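Local atomic coordinates of antiterminator Q protein (Enterobacteria phage SfI, PDB entry 6JNY), a protein that acts in Q-dependent transcription antitermination, probably by changing RNA polymerase so that it reads through terminators on phage DNA. Residues A[13-16]-A[17-21]; A[144-147]-A[148-152]; A[120-123]-A[124-127]. All coordinates share one frame; numbering follows the deposited sequence.

Overall arrangement
Along the chain the order is interaction 1, then interaction 3, then interaction 2. Interaction 1 lies on helix 10-28, whereas the other two share the long helix 123-155: interaction 3 forms its N-terminal cap, just after strand 115-119, and interaction 2 lies near its C-terminal end, about 36 Å away between centres and across the centre of the chain. Interactions 1 and 2 touch, with centres about 14 Å apart, where Trp-15, Leu-16 and Trp-19 pack on Leu-145 and Phe-149. Interaction 3 stands apart, about 27 Å from interaction 1 between centres. The long helix thus links the helix 10-28 packing to the region beside the two-stranded antiparallel sheet.

Interaction 1 of 3, residues A[13-16]-A[17-21]; sequences HEWL and NGWLE
Trp-15 and Trp-19, one turn apart on helix 10-28, form an edge-to-face (T-shaped) aromatic pair. The six-membered ring of Trp-15 presents its face, and the pyrrole edge of Trp-19 comes down on it, with centroids 4.8 Å apart and planes at 74°. Contact falls toward the rim of that face, where Trp-19 CD1 is 3.5 Å from Trp-15 CE2. The two first torsions differ: Trp-15 has its CG trans to the backbone N (chi1 179°), while Trp-19 places its CG beside the backbone N, which brings CD1 and NE1 over the neighbouring indole. The Trp-19 ring also meets Phe-149 of helix 123-155 and touches Ile-66 of helix 60-74.

Further round the helix, His-13 and Asn-17 run side by side, and a CH-pi contact sets Asn-17 CB over one imidazole face, 4.3 Å from the ring centroid. The Asn-17 amide has several partners. Its OD1 is hydrogen-bonded to Tyr-88 OH of helix 78-90, while Asn-17 ND2 gives a weak bond to Glu-21 OE2 at 3.0 Å and an ordinary hydrogen bond to water 1 at 2.9 Å. The same water donates to Glu-14 O at 2.9 Å, an oxygen that also accepts the helical bond from Gly-18 N. On the buried side Leu-16 CD1 lies 3.8 Å from Leu-20 CG, and Leu-16 continues onto Leu-138 and Leu-145.

The chemistry is therefore divided around the helix: indoles and leucines supply apolar surface to helices 60-74 and 123-155, whereas the Asn-17 amide, with its carbonyl oxygen and its nitrogen both engaged, is restrained in rotation and ties this helix to helix 78-90.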
loop_
_atom_site.group_PDB
_atom_site.type_symbol
_atom_site.label_atom_id
_atom_site.label_comp_id
_atom_site.label_asym_id
_atom_site.label_seq_id
_atom_site.Cartn_x
_atom_site.Cartn_y
_atom_site.Cartn_z
ATOM N N HIS A 13 13.396 2.535 4.650
ATOM C CA HIS A 13 12.031 2.357 5.132
ATOM C C HIS A 13 11.540 3.593 5.868
ATOM O O HIS A 13 10.415 4.046 5.643
ATOM C CB HIS A 13 11.932 1.131 6.040
ATOM C CG HIS A 13 10.563 0.934 6.606
ATOM N ND1 HIS A 13 10.163 1.487 7.802
ATOM C CD2 HIS A 13 9.486 0.280 6.115
ATOM C CE1 HIS A 13 8.904 1.162 8.037
ATOM N NE2 HIS A 13 8.471 0.426 7.028
ATOM N N GLU A 14 12.360 4.158 6.759
ATOM C CA GLU A 14 11.917 5.345 7.489
ATOM C C GLU A 14 11.589 6.485 6.529
ATOM O O GLU A 14 10.576 7.180 6.689
ATOM C CB GLU A 14 12.983 5.788 8.488
ATOM C CG GLU A 14 13.217 4.825 9.632
ATOM C CD GLU A 14 14.460 5.178 10.433
ATOM O OE1 GLU A 14 15.010 6.283 10.228
ATOM O OE2 GLU A 14 14.889 4.348 11.265
ATOM N N TRP A 15 12.429 6.679 5.515
ATOM C CA TRP A 15 12.228 7.728 4.528
ATOM C C TRP A 15 10.946 7.499 3.746
ATOM O O TRP A 15 10.099 8.396 3.636
ATOM C CB TRP A 15 13.436 7.734 3.588
ATOM C CG TRP A 15 13.384 8.736 2.495
ATOM C CD1 TRP A 15 13.766 10.043 2.562
ATOM C CD2 TRP A 15 12.922 8.522 1.150
ATOM N NE1 TRP A 15 13.567 10.658 1.349
ATOM C CE2 TRP A 15 13.046 9.748 0.465
ATOM C CE3 TRP A 15 12.400 7.421 0.469
ATOM C CZ2 TRP A 15 12.690 9.895 -0.879
ATOM C CZ3 TRP A 15 12.052 7.562 -0.868
ATOM C CH2 TRP A 15 12.202 8.791 -1.531
ATOM N N LEU A 16 10.776 6.293 3.200
ATOM C CA LEU A 16 9.611 6.036 2.360
ATOM C C LEU A 16 8.331 6.010 3.180
ATOM O O LEU A 16 7.308 6.557 2.754
ATOM C CB LEU A 16 9.779 4.733 1.582
ATOM C CG LEU A 16 8.556 4.328 0.750
ATOM C CD1 LEU A 16 8.197 5.427 -0.251
ATOM C CD2 LEU A 16 8.818 3.020 0.049
ATOM N N ASN A 17 8.360 5.376 4.352
ATOM C CA ASN A 17 7.179 5.361 5.208
ATOM C C ASN A 17 6.751 6.775 5.557
ATOM O O ASN A 17 5.549 7.076 5.586
ATOM C CB ASN A 17 7.468 4.565 6.477
ATOM C CG ASN A 17 6.295 4.551 7.416
ATOM O OD1 ASN A 17 5.315 3.841 7.190
ATOM N ND2 ASN A 17 6.377 5.361 8.462
ATOM N N GLY A 18 7.711 7.660 5.818
ATOM C CA GLY A 18 7.366 9.039 6.117
ATOM C C GLY A 18 6.639 9.700 4.962
ATOM O O GLY A 18 5.605 10.350 5.150
ATOM N N TRP A 19 7.167 9.540 3.745
ATOM C CA TRP A 19 6.513 10.121 2.572
ATOM C C TRP A 19 5.132 9.522 2.362
ATOM O O TRP A 19 4.185 10.240 2.017
ATOM C CB TRP A 19 7.379 9.909 1.327
ATOM C CG TRP A 19 8.395 10.973 1.124
ATOM C CD1 TRP A 19 9.759 10.816 1.094
ATOM C CD2 TRP A 19 8.150 12.371 0.918
ATOM N NE1 TRP A 19 10.368 12.033 0.889
ATOM C CE2 TRP A 19 9.402 12.999 0.777
ATOM C CE3 TRP A 19 6.993 13.155 0.846
ATOM C CZ2 TRP A 19 9.530 14.373 0.559
ATOM C CZ3 TRP A 19 7.127 14.515 0.626
ATOM C CH2 TRP A 19 8.383 15.105 0.483
ATOM N N LEU A 20 4.992 8.210 2.560
ATOM C CA LEU A 20 3.694 7.581 2.339
ATOM C C LEU A 20 2.671 7.990 3.395
ATOM O O LEU A 20 1.479 8.054 3.093
ATOM C CB LEU A 20 3.825 6.062 2.222
ATOM C CG LEU A 20 4.593 5.592 0.977
ATOM C CD1 LEU A 20 4.715 4.087 1.000
ATOM C CD2 LEU A 20 3.899 6.063 -0.308
ATOM N N GLU A 21 3.114 8.292 4.617
ATOM C CA GLU A 21 2.195 8.851 5.612
ATOM C C GLU A 21 1.702 10.235 5.189
ATOM O O GLU A 21 0.502 10.546 5.325
ATOM C CB GLU A 21 2.884 8.905 6.983
ATOM C CG GLU A 21 2.980 7.546 7.697
ATOM C CD GLU A 21 3.811 7.589 8.977
ATOM O OE1 GLU A 21 4.356 8.657 9.307
ATOM O OE2 GLU A 21 3.929 6.539 9.645
HETATM O O HOH W 1 8.865 6.705 8.937
#

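Interaction 2 of 3, residues A[144-147]-A[148-152]; sequences VLDS and AFKNR
Asp-146 and Lys-150 slant across one another on one side of helix 123-155, while Leu-145 and Phe-149 run alongside each other, pointing the same way, on another. Both pairs have the i to i+4 spacing of residues one turn apart, and the charged one is an intrahelical salt bridge. In it Lys-150 is extended beyond CG, and its NZ reaches the syn side of Asp-146 OD2 at 2.8 Å, only 16° out of the carboxylate plane. Asp-146 OD1 is farther from Lys-150 NZ, at 3.4 Å, so the salt bridge is one-sided. On the way Lys-150 CG passes 3.4 Å from Asp-146 O.

In the apolar pair the CG of Leu-145, trans to the backbone N (chi1 -173°), comes within 3.8 Å of Phe-149 CE2, and both methyls lie near that same ring carbon. Ser-147 turns its hydroxyl back along the chain and donates to Val-144 O at 3.1 Å, from above the carbonyl plane. Ala-148 N approaches Val-144 O from the same face at 2.9 Å, so two donors grip it.

Leu-145 and Phe-149 face helix 10-28, the former packing on Leu-16 and Trp-19 and both touching Trp-15. Val-144 and Ala-148 rest on Val-69 of helix 60-74, to which Arg-152 adds a salt bridge with Asp-62.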
loop_
_atom_site.group_PDB
_atom_site.type_symbol
_atom_site.label_atom_id
_atom_site.label_comp_id
_atom_site.label_asym_id
_atom_site.label_seq_id
_atom_site.Cartn_x
_atom_site.Cartn_y
_atom_site.Cartn_z
ATOM N N VAL A 144 11.384 3.739 -7.337
ATOM C CA VAL A 144 10.638 4.585 -8.258
ATOM C C VAL A 144 10.398 5.957 -7.655
ATOM O O VAL A 144 10.453 6.972 -8.357
ATOM C CB VAL A 144 9.329 3.902 -8.683
ATOM C CG1 VAL A 144 8.620 4.719 -9.749
ATOM C CG2 VAL A 144 9.620 2.499 -9.192
ATOM N N LEU A 145 10.086 6.019 -6.358
ATOM C CA LEU A 145 9.872 7.319 -5.738
ATOM C C LEU A 145 11.184 8.064 -5.572
ATOM O O LEU A 145 11.241 9.281 -5.780
ATOM C CB LEU A 145 9.181 7.163 -4.382
ATOM C CG LEU A 145 8.791 8.523 -3.771
ATOM C CD1 LEU A 145 7.830 9.272 -4.682
ATOM C CD2 LEU A 145 8.207 8.409 -2.358
ATOM N N ASP A 146 12.244 7.357 -5.176
ATOM C CA ASP A 146 13.550 7.996 -5.078
ATOM C C ASP A 146 13.958 8.584 -6.421
ATOM O O ASP A 146 14.427 9.723 -6.490
ATOM C CB ASP A 146 14.606 6.996 -4.604
ATOM C CG ASP A 146 15.974 7.625 -4.427
ATOM O OD1 ASP A 146 16.076 8.692 -3.790
ATOM O OD2 ASP A 146 16.952 7.042 -4.925
ATOM N N SER A 147 13.752 7.829 -7.503
ATOM C CA SER A 147 14.122 8.349 -8.813
ATOM C C SER A 147 13.167 9.444 -9.260
ATOM O O SER A 147 13.570 10.342 -10.010
ATOM C CB SER A 147 14.172 7.215 -9.834
ATOM O OG SER A 147 12.879 6.881 -10.274
ATOM N N ALA A 148 11.915 9.412 -8.800
ATOM C CA ALA A 148 10.975 10.459 -9.199
ATOM C C ALA A 148 11.381 11.807 -8.625
ATOM O O ALA A 148 11.322 12.827 -9.322
ATOM C CB ALA A 148 9.547 10.117 -8.775
ATOM N N PHE A 149 11.769 11.841 -7.351
ATOM C CA PHE A 149 12.238 13.092 -6.764
ATOM C C PHE A 149 13.536 13.548 -7.419
ATOM O O PHE A 149 13.725 14.745 -7.671
ATOM C CB PHE A 149 12.457 12.906 -5.262
ATOM C CG PHE A 149 11.199 12.970 -4.433
ATOM C CD1 PHE A 149 10.310 14.021 -4.551
ATOM C CD2 PHE A 149 10.934 11.968 -3.516
ATOM C CE1 PHE A 149 9.171 14.070 -3.763
ATOM C CE2 PHE A 149 9.808 12.016 -2.727
ATOM C CZ PHE A 149 8.925 13.054 -2.853
ATOM N N LYS A 150 14.446 12.613 -7.702
ATOM C CA LYS A 150 15.716 12.984 -8.317
ATOM C C LYS A 150 15.513 13.472 -9.742
ATOM O O LYS A 150 16.205 14.396 -10.189
ATOM C CB LYS A 150 16.695 11.814 -8.266
ATOM C CG LYS A 150 17.259 11.576 -6.870
ATOM C CD LYS A 150 18.083 10.311 -6.782
ATOM C CE LYS A 150 18.598 10.135 -5.351
ATOM N NZ LYS A 150 19.189 8.794 -5.115
ATOM N N ASN A 151 14.565 12.866 -10.463
ATOM C CA ASN A 151 14.254 13.321 -11.817
ATOM C C ASN A 151 13.706 14.739 -11.801
ATOM O O ASN A 151 14.099 15.569 -12.628
ATOM C CB ASN A 151 13.256 12.361 -12.475
ATOM C CG ASN A 151 12.834 12.808 -13.874
ATOM O OD1 ASN A 151 13.631 12.786 -14.810
ATOM N ND2 ASN A 151 11.570 13.192 -14.017
ATOM N N ARG A 152 12.813 15.042 -10.854
ATOM C CA ARG A 152 12.268 16.391 -10.761
ATOM C C ARG A 152 13.363 17.406 -10.465
ATOM O O ARG A 152 13.420 18.473 -11.091
ATOM C CB ARG A 152 11.182 16.449 -9.692
ATOM C CG ARG A 152 10.572 17.834 -9.527
ATOM C CD ARG A 152 9.371 17.795 -8.611
ATOM N NE ARG A 152 9.765 17.635 -7.215
ATOM C CZ ARG A 152 8.912 17.556 -6.199
ATOM N NH1 ARG A 152 7.606 17.609 -6.418
ATOM N NH2 ARG A 152 9.366 17.418 -4.960
#

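Interaction 3 of 3, residues A[120-123]-A[124-127]; sequences KPSL and ATCR
Ser-122 turns its OG between its own backbone N and carbonyl carbon (chi1 72°), and Thr-125 sets OG1 beside its backbone N (chi1 -66°), which leaves the methyl CG2 trans to that nitrogen. The two hydroxyls consequently face each other, and a hydrogen bond joins Ser-122 OG to Thr-125 OG1 at 3.0 Å; either may be the donor. Water 2 adds a second link, accepting from Ser-122 N at 3.0 Å and bonding to Thr-125 OG1 at 2.6 Å. Thr-125 OG1 is thus tied to the serine both directly and through solvent, which should restrain the rotation of the threonine.

Ser-122 is the N-cap of helix 123-155, the last residue before the chain, coming from strand 115-119, winds into the helix. The first turn closes when Cys-126 N donates to Ser-122 O at 3.0 Å, with an angle of 158° at the hydrogen, and Arg-127 N bonds to Leu-123 O in the next step.

Just ahead of the cap, Pro-121 lays its ring against the helix: its CG is 3.7 Å from Cys-126 SG, and its CB approaches the Thr-125 methyl CG2. This side also packs on Arg-108 of strand 108-112, and Cys-126 touches Tyr-101 of helix 94-103. Leu-123 and Arg-127 cross one turn apart, the methyl CD2 of Leu-123 lying over one face of the guanidinium, toward its rim, 3.5 Å from Arg-127 NH2. The arginine stem, straight from CG to NE, passes close to Leu-123 O, and this pair borders helix 94-103, where Leu-123 meets His-102 and Arg-127 meets His-95 and Ala-98.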
loop_
_atom_site.group_PDB
_atom_site.type_symbol
_atom_site.label_atom_id
_atom_site.label_comp_id
_atom_site.label_asym_id
_atom_site.label_seq_id
_atom_site.Cartn_x
_atom_site.Cartn_y
_atom_site.Cartn_z
ATOM N N LYS A 120 -9.794 -22.356 5.272
ATOM C CA LYS A 120 -9.542 -20.925 5.258
ATOM C C LYS A 120 -8.317 -20.608 6.118
ATOM O O LYS A 120 -8.029 -21.313 7.089
ATOM C CB LYS A 120 -10.764 -20.171 5.780
ATOM C CG LYS A 120 -11.855 -20.015 4.735
ATOM C CD LYS A 120 -13.046 -19.241 5.260
ATOM C CE LYS A 120 -14.226 -19.360 4.306
ATOM N NZ LYS A 120 -15.383 -18.516 4.718
ATOM N N PRO A 121 -7.563 -19.567 5.770
ATOM C CA PRO A 121 -6.335 -19.273 6.514
ATOM C C PRO A 121 -6.627 -18.785 7.928
ATOM O O PRO A 121 -7.646 -18.144 8.198
ATOM C CB PRO A 121 -5.667 -18.172 5.675
ATOM C CG PRO A 121 -6.775 -17.526 4.960
ATOM C CD PRO A 121 -7.771 -18.624 4.660
ATOM N N SER A 122 -5.706 -19.108 8.831
ATOM C CA SER A 122 -5.802 -18.655 10.209
ATOM C C SER A 122 -5.608 -17.143 10.280
ATOM O O SER A 122 -5.144 -16.504 9.328
ATOM C CB SER A 122 -4.748 -19.353 11.068
ATOM O OG SER A 122 -3.445 -18.879 10.784
ATOM N N LEU A 123 -5.987 -16.564 11.424
ATOM C CA LEU A 123 -5.755 -15.139 11.625
ATOM C C LEU A 123 -4.263 -14.835 11.680
ATOM O O LEU A 123 -3.811 -13.813 11.155
ATOM C CB LEU A 123 -6.463 -14.661 12.895
ATOM C CG LEU A 123 -6.389 -13.168 13.213
ATOM C CD1 LEU A 123 -7.081 -12.330 12.148
ATOM C CD2 LEU A 123 -7.011 -12.907 14.590
ATOM N N ALA A 124 -3.478 -15.715 12.304
ATOM C CA ALA A 124 -2.033 -15.520 12.338
ATOM C C ALA A 124 -1.450 -15.490 10.932
ATOM O O ALA A 124 -0.555 -14.687 10.638
ATOM C CB ALA A 124 -1.376 -16.621 13.167
ATOM N N THR A 125 -1.944 -16.363 10.052
ATOM C CA THR A 125 -1.477 -16.371 8.669
ATOM C C THR A 125 -1.855 -15.080 7.962
ATOM O O THR A 125 -1.042 -14.504 7.234
ATOM C CB THR A 125 -2.068 -17.572 7.934
ATOM O OG1 THR A 125 -1.547 -18.778 8.502
ATOM C CG2 THR A 125 -1.715 -17.531 6.448
ATOM N N CYS A 126 -3.083 -14.607 8.165
ATOM C CA CYS A 126 -3.518 -13.379 7.514
ATOM C C CYS A 126 -2.716 -12.178 8.003
ATOM O O CYS A 126 -2.377 -11.291 7.212
ATOM C CB CYS A 126 -5.012 -13.174 7.738
ATOM S SG CYS A 126 -6.020 -14.411 6.868
ATOM N N ARG A 127 -2.382 -12.140 9.297
ATOM C CA ARG A 127 -1.545 -11.053 9.801
ATOM C C ARG A 127 -0.172 -11.056 9.142
ATOM O O ARG A 127 0.346 -9.996 8.762
ATOM C CB ARG A 127 -1.385 -11.170 11.313
ATOM C CG ARG A 127 -2.605 -10.760 12.073
ATOM C CD ARG A 127 -2.472 -11.161 13.523
ATOM N NE ARG A 127 -3.603 -10.664 14.282
ATOM C CZ ARG A 127 -3.891 -11.025 15.526
ATOM N NH1 ARG A 127 -3.122 -11.898 16.159
ATOM N NH2 ARG A 127 -4.951 -10.507 16.128
HETATM O O HOH W 2 -3.313 -20.690 8.065
#